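PDB 4PH6: 3-dehydroquinate dehydratase, which catalyses the cis-dehydration of 3-dehydroquinate to 3-dehydroshikimate, the third step of the chorismate pathway, through a covalent imine (Schiff-base) intermediate. Local coordinates for residues A[94-106]-A[116-130]. Numbering follows the deposited sequence.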
loop_
_atom_site.group_PDB
_atom_site.type_symbol
_atom_site.label_atom_id
_atom_site.label_comp_id
_atom_site.label_asym_id
_atom_site.label_seq_id
_atom_site.Cartn_x
_atom_site.Cartn_y
_atom_site.Cartn_z
ATOM N N ALA A 94 -22.296 -19.304 17.655
ATOM C CA ALA A 94 -23.430 -18.668 18.304
ATOM C C ALA A 94 -23.192 -18.586 19.819
ATOM O O ALA A 94 -22.615 -19.488 20.424
ATOM C CB ALA A 94 -24.707 -19.432 17.996
ATOM N N PHE A 95 -23.646 -17.501 20.428
ATOM C CA PHE A 95 -23.390 -17.247 21.837
ATOM C C PHE A 95 -24.387 -16.187 22.258
ATOM O O PHE A 95 -24.506 -15.153 21.596
ATOM C CB PHE A 95 -21.944 -16.772 22.048
ATOM C CG PHE A 95 -21.290 -17.255 23.329
ATOM C CD1 PHE A 95 -21.302 -18.598 23.678
ATOM C CD2 PHE A 95 -20.600 -16.368 24.149
ATOM C CE1 PHE A 95 -20.673 -19.041 24.836
ATOM C CE2 PHE A 95 -19.966 -16.804 25.300
ATOM C CZ PHE A 95 -20.002 -18.145 25.642
ATOM N N SER A 96 -25.125 -16.456 23.331
ATOM C CA SER A 96 -26.050 -15.478 23.884
ATOM C C SER A 96 -25.300 -14.236 24.347
ATOM O O SER A 96 -24.144 -14.328 24.764
ATOM C CB SER A 96 -26.822 -16.079 25.054
ATOM O OG SER A 96 -25.956 -16.345 26.148
ATOM N N GLU A 97 -25.955 -13.080 24.275
ATOM C CA GLU A 97 -25.423 -11.863 24.882
ATOM C C GLU A 97 -25.046 -12.093 26.358
ATOM O O GLU A 97 -23.985 -11.654 26.803
ATOM C CB GLU A 97 -26.433 -10.715 24.763
ATOM C CG GLU A 97 -26.143 -9.525 25.676
ATOM C CD GLU A 97 -27.224 -8.456 25.626
ATOM O OE1 GLU A 97 -27.724 -8.057 26.704
ATOM O OE2 GLU A 97 -27.568 -8.009 24.510
ATOM N N GLU A 98 -25.907 -12.788 27.101
ATOM C CA GLU A 98 -25.675 -13.043 28.528
ATOM C C GLU A 98 -24.380 -13.819 28.759
ATOM O O GLU A 98 -23.600 -13.477 29.645
ATOM C CB GLU A 98 -26.860 -13.804 29.140
ATOM C CG GLU A 98 -26.695 -14.219 30.606
ATOM C CD GLU A 98 -27.763 -15.219 31.041
ATOM O OE1 GLU A 98 -28.388 -15.824 30.142
ATOM O OE2 GLU A 98 -27.983 -15.401 32.263
ATOM N N ASN A 99 -24.153 -14.855 27.951
ATOM C CA ASN A 99 -22.909 -15.618 28.012
ATOM C C ASN A 99 -21.711 -14.786 27.552
ATOM O O ASN A 99 -20.602 -14.938 28.062
ATOM C CB ASN A 99 -23.011 -16.893 27.175
ATOM C CG ASN A 99 -23.730 -18.016 27.911
ATOM O OD1 ASN A 99 -23.710 -18.072 29.135
ATOM N ND2 ASN A 99 -24.363 -18.913 27.162
ATOM N N TYR A 100 -21.941 -13.902 26.592
ATOM C CA TYR A 100 -20.897 -13.021 26.127
ATOM C C TYR A 100 -20.392 -12.166 27.290
ATOM O O TYR A 100 -19.196 -12.167 27.600
ATOM C CB TYR A 100 -21.403 -12.150 24.977
ATOM C CG TYR A 100 -20.397 -11.146 24.466
ATOM C CD1 TYR A 100 -19.390 -11.527 23.588
ATOM C CD2 TYR A 100 -20.467 -9.807 24.839
ATOM C CE1 TYR A 100 -18.464 -10.600 23.109
ATOM C CE2 TYR A 100 -19.552 -8.879 24.362
ATOM C CZ TYR A 100 -18.555 -9.281 23.494
ATOM O OH TYR A 100 -17.643 -8.359 23.019
ATOM N N PHE A 101 -21.300 -11.471 27.963
ATOM C CA PHE A 101 -20.886 -10.590 29.053
ATOM C C PHE A 101 -20.472 -11.343 30.321
ATOM O O PHE A 101 -19.592 -10.880 31.051
ATOM C CB PHE A 101 -21.997 -9.586 29.363
ATOM C CG PHE A 101 -22.116 -8.514 28.331
ATOM C CD1 PHE A 101 -21.197 -7.487 28.282
ATOM C CD2 PHE A 101 -23.130 -8.545 27.387
ATOM C CE1 PHE A 101 -21.298 -6.500 27.335
ATOM C CE2 PHE A 101 -23.234 -7.564 26.444
ATOM C CZ PHE A 101 -22.318 -6.535 26.415
ATOM N N ALA A 102 -21.081 -12.494 30.578
ATOM C CA ALA A 102 -20.723 -13.288 31.760
ATOM C C ALA A 102 -19.280 -13.820 31.678
ATOM O O ALA A 102 -18.539 -13.811 32.674
ATOM C CB ALA A 102 -21.705 -14.437 31.936
ATOM N N LEU A 103 -18.888 -14.267 30.485
ATOM C CA LEU A 103 -17.528 -14.758 30.232
ATOM C C LEU A 103 -16.484 -13.676 30.474
ATOM O O LEU A 103 -15.481 -13.902 31.153
ATOM C CB LEU A 103 -17.394 -15.270 28.801
ATOM C CG LEU A 103 -16.008 -15.771 28.362
ATOM C CD1 LEU A 103 -15.319 -16.633 29.418
ATOM C CD2 LEU A 103 -16.114 -16.539 27.051
ATOM N N TYR A 104 -16.721 -12.507 29.889
ATOM C CA TYR A 104 -15.809 -11.383 30.030
ATOM C C TYR A 104 -15.688 -10.920 31.490
ATOM O O TYR A 104 -14.580 -10.662 31.967
ATOM C CB TYR A 104 -16.265 -10.222 29.142
ATOM C CG TYR A 104 -15.807 -10.301 27.694
ATOM C CD1 TYR A 104 -14.918 -11.285 27.265
ATOM C CD2 TYR A 104 -16.240 -9.364 26.763
ATOM C CE1 TYR A 104 -14.488 -11.334 25.945
ATOM C CE2 TYR A 104 -15.822 -9.406 25.452
ATOM C CZ TYR A 104 -14.943 -10.384 25.045
ATOM O OH TYR A 104 -14.533 -10.410 23.725
ATOM N N HIS A 105 -16.818 -10.810 32.190
ATOM C CA HIS A 105 -16.811 -10.429 33.601
ATOM C C HIS A 105 -15.945 -11.406 34.408
ATOM O O HIS A 105 -15.167 -10.985 35.267
ATOM C CB HIS A 105 -18.237 -10.373 34.176
ATOM C CG HIS A 105 -18.902 -9.035 34.053
ATOM N ND1 HIS A 105 -18.398 -7.888 34.640
ATOM C CD2 HIS A 105 -20.054 -8.661 33.441
ATOM C CE1 HIS A 105 -19.193 -6.869 34.368
ATOM N NE2 HIS A 105 -20.208 -7.310 33.651
ATOM N N GLU A 106 -16.059 -12.699 34.109
ATOM C CA GLU A 106 -15.253 -13.713 34.783
ATOM C C GLU A 106 -13.753 -13.612 34.493
ATOM O O GLU A 106 -12.934 -13.761 35.400
ATOM C CB GLU A 106 -15.731 -15.116 34.412
ATOM C CG GLU A 106 -16.881 -15.589 35.264
ATOM C CD GLU A 106 -16.583 -15.489 36.752
ATOM O OE1 GLU A 106 -17.067 -14.525 37.386
ATOM O OE2 GLU A 106 -15.879 -16.372 37.290
ATOM N N LEU A 116 -8.730 -6.038 26.502
ATOM C CA LEU A 116 -10.004 -6.716 26.311
ATOM C C LEU A 116 -10.708 -6.137 25.095
ATOM O O LEU A 116 -10.885 -4.917 24.984
ATOM C CB LEU A 116 -10.892 -6.592 27.568
ATOM C CG LEU A 116 -12.275 -7.260 27.585
ATOM C CD1 LEU A 116 -12.207 -8.728 27.156
ATOM C CD2 LEU A 116 -12.948 -7.118 28.965
ATOM N N ASP A 117 -11.085 -7.029 24.186
ATOM C CA ASP A 117 -11.841 -6.688 23.000
ATOM C C ASP A 117 -13.354 -6.674 23.298
ATOM O O ASP A 117 -13.919 -7.669 23.751
ATOM C CB ASP A 117 -11.523 -7.687 21.871
ATOM C CG ASP A 117 -12.312 -7.412 20.594
ATOM O OD1 ASP A 117 -13.542 -7.618 20.610
ATOM O OD2 ASP A 117 -11.703 -7.045 19.562
ATOM N N ILE A 118 -14.001 -5.545 23.022
ATOM C CA ILE A 118 -15.441 -5.413 23.201
ATOM C C ILE A 118 -16.061 -4.772 21.958
ATOM O O ILE A 118 -15.657 -3.699 21.531
ATOM C CB ILE A 118 -15.791 -4.569 24.434
ATOM C CG1 ILE A 118 -15.196 -5.200 25.697
ATOM C CG2 ILE A 118 -17.324 -4.394 24.567
ATOM C CD1 ILE A 118 -15.404 -4.381 26.946
ATOM N N GLU A 119 -17.035 -5.445 21.368
ATOM C CA GLU A 119 -17.665 -4.922 20.169
ATOM C C GLU A 119 -18.529 -3.699 20.474
ATOM O O GLU A 119 -19.368 -3.721 21.374
ATOM C CB GLU A 119 -18.467 -6.021 19.489
ATOM C CG GLU A 119 -17.562 -7.140 19.019
ATOM C CD GLU A 119 -18.292 -8.307 18.401
ATOM O OE1 GLU A 119 -19.541 -8.301 18.351
ATOM O OE2 GLU A 119 -17.597 -9.251 17.973
ATOM N N LEU A 120 -18.272 -2.627 19.726
ATOM C CA LEU A 120 -19.024 -1.384 19.827
ATOM C C LEU A 120 -20.528 -1.619 19.928
ATOM O O LEU A 120 -21.205 -0.970 20.723
ATOM C CB LEU A 120 -18.719 -0.483 18.618
ATOM C CG LEU A 120 -19.590 0.761 18.371
ATOM C CD1 LEU A 120 -19.411 1.814 19.473
ATOM C CD2 LEU A 120 -19.325 1.375 16.991
ATOM N N PHE A 121 -21.051 -2.532 19.121
ATOM C CA PHE A 121 -22.487 -2.736 18.960
ATOM C C PHE A 121 -23.167 -3.663 19.977
ATOM O O PHE A 121 -24.320 -3.804 19.952
ATOM C CB PHE A 121 -22.881 -3.151 17.529
ATOM C CG PHE A 121 -22.695 -2.070 16.516
ATOM C CD1 PHE A 121 -22.046 -2.310 15.367
ATOM C CD2 PHE A 121 -23.131 -0.821 16.744
ATOM C CE1 PHE A 121 -21.841 -1.331 14.445
ATOM C CE2 PHE A 121 -22.917 0.175 15.827
ATOM C CZ PHE A 121 -22.275 -0.078 14.670
ATOM N N ALA A 122 -22.410 -4.273 20.856
ATOM C CA ALA A 122 -22.957 -5.084 21.905
ATOM C C ALA A 122 -23.662 -4.176 22.848
ATOM O O ALA A 122 -23.423 -3.040 22.858
ATOM C CB ALA A 122 -21.881 -5.854 22.630
ATOM N N ASN A 123 -24.533 -4.750 23.654
ATOM C CA ASN A 123 -25.324 -3.997 24.629
ATOM C C ASN A 123 -24.455 -3.095 25.444
ATOM O O ASN A 123 -23.691 -3.463 26.247
ATOM C CB ASN A 123 -25.966 -4.962 25.628
ATOM C CG ASN A 123 -26.932 -4.279 26.613
ATOM O OD1 ASN A 123 -26.603 -3.505 27.466
ATOM N ND2 ASN A 123 -28.146 -4.613 26.444
ATOM N N PRO A 124 -24.622 -1.830 25.171
ATOM C CA PRO A 124 -23.798 -0.767 25.724
ATOM C C PRO A 124 -23.901 -0.607 27.226
ATOM O O PRO A 124 -22.918 -0.308 27.832
ATOM C CB PRO A 124 -24.300 0.472 25.012
ATOM C CG PRO A 124 -25.073 -0.039 23.873
ATOM C CD PRO A 124 -25.659 -1.323 24.284
ATOM N N LEU A 125 -25.081 -0.742 27.799
ATOM C CA LEU A 125 -25.235 -0.618 29.221
ATOM C C LEU A 125 -24.470 -1.725 29.885
ATOM O O LEU A 125 -23.745 -1.486 30.779
ATOM C CB LEU A 125 -26.705 -0.662 29.588
ATOM C CG LEU A 125 -27.148 -0.776 31.049
ATOM C CD1 LEU A 125 -26.583 -1.947 31.817
ATOM C CD2 LEU A 125 -26.829 0.495 31.786
ATOM N N ALA A 126 -24.597 -2.931 29.389
ATOM C CA ALA A 126 -23.799 -4.039 29.883
ATOM C C ALA A 126 -22.329 -3.823 29.585
ATOM O O ALA A 126 -21.538 -4.094 30.381
ATOM C CB ALA A 126 -24.240 -5.364 29.312
ATOM N N ALA A 127 -22.030 -3.338 28.406
ATOM C CA ALA A 127 -20.643 -3.181 27.990
ATOM C C ALA A 127 -19.967 -2.076 28.791
ATOM O O ALA A 127 -18.819 -2.225 29.194
ATOM C CB ALA A 127 -20.548 -2.901 26.477
ATOM N N ASP A 128 -20.676 -0.974 29.030
ATOM C CA ASP A 128 -20.087 0.118 29.794
ATOM C C ASP A 128 -19.725 -0.337 31.210
ATOM O O ASP A 128 -18.639 -0.032 31.714
ATOM C CB ASP A 128 -21.035 1.320 29.841
ATOM C CG ASP A 128 -21.043 2.096 28.536
ATOM O OD1 ASP A 128 -20.207 1.785 27.658
ATOM O OD2 ASP A 128 -21.865 3.026 28.394
ATOM N N THR A 129 -20.629 -1.076 31.839
ATOM C CA THR A 129 -20.381 -1.569 33.186
ATOM C C THR A 129 -19.151 -2.464 33.189
ATOM O O THR A 129 -18.336 -2.396 34.103
ATOM C CB THR A 129 -21.596 -2.344 33.743
ATOM O OG1 THR A 129 -22.751 -1.504 33.691
ATOM C CG2 THR A 129 -21.348 -2.789 35.179
ATOM N N LEU A 130 -19.026 -3.292 32.154
ATOM C CA LEU A 130 -17.875 -4.167 31.972
ATOM C C LEU A 130 -16.571 -3.377 31.769
ATOM O O LEU A 130 -15.531 -3.702 32.353
ATOM C CB LEU A 130 -18.108 -5.097 30.785
ATOM C CG LEU A 130 -16.902 -5.950 30.392
ATOM C CD1 LEU A 130 -16.541 -6.927 31.526
ATOM C CD2 LEU A 130 -17.164 -6.690 29.078
HETATM O O HOH W 1 -25.068 -7.426 23.222
HETATM O O HOH W 2 -15.783 -8.738 21.309
#
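E97 reaches across to N123 just ahead of helix 124-136. A water joins OE2 to the backbone N of N123, donating to the carboxylate and accepting from that backbone N-H. N123 caps its own helix, OD1 taking the N-H of A126 at 2.8 Å.

Y100 has CG anti to its backbone N, which sends the ring toward the end of strand 115-119; there OH accepts a weak bond from E119 N at 3.4 Å. F101 has CG beside its own N and is sandwiched: A126 CB sits 3.5 Å from the ring centroid, almost on the normal, while Y100 CD2 covers the opposite face.

One turn on, L116 CD1 sits over the centre of one face of the Y104 ring, 3.6 Å from its centroid, and Y104 CB meets L130 CD2 at the same distance. The other branch of L130, CD1, covers one face of the H105 imidazole.

Helix 97-110, the beta-alpha-beta crossover between strands 80-83 and 115-119, packs beside helix 124-136, which follows that second strand; they run nearly parallel (4° between the segments) on the outside of the (beta/alpha)8 barrel. A second water is hydrogen-bonded to both tyrosine hydroxyls and to D117 OD1, 2.6 Å away; Y104 OH is also hydrogen-bonded to the backbone N of F84. The D117 side chain lies about 4 Å from that of K173, the predicted Schiff-base lysine, and D117 and E119 both form salt bridges with R85, predicted to bind substrate. The water-linked tyrosines are thus in a second shell around D117, consistent with their holding its carboxylate in place beside R85.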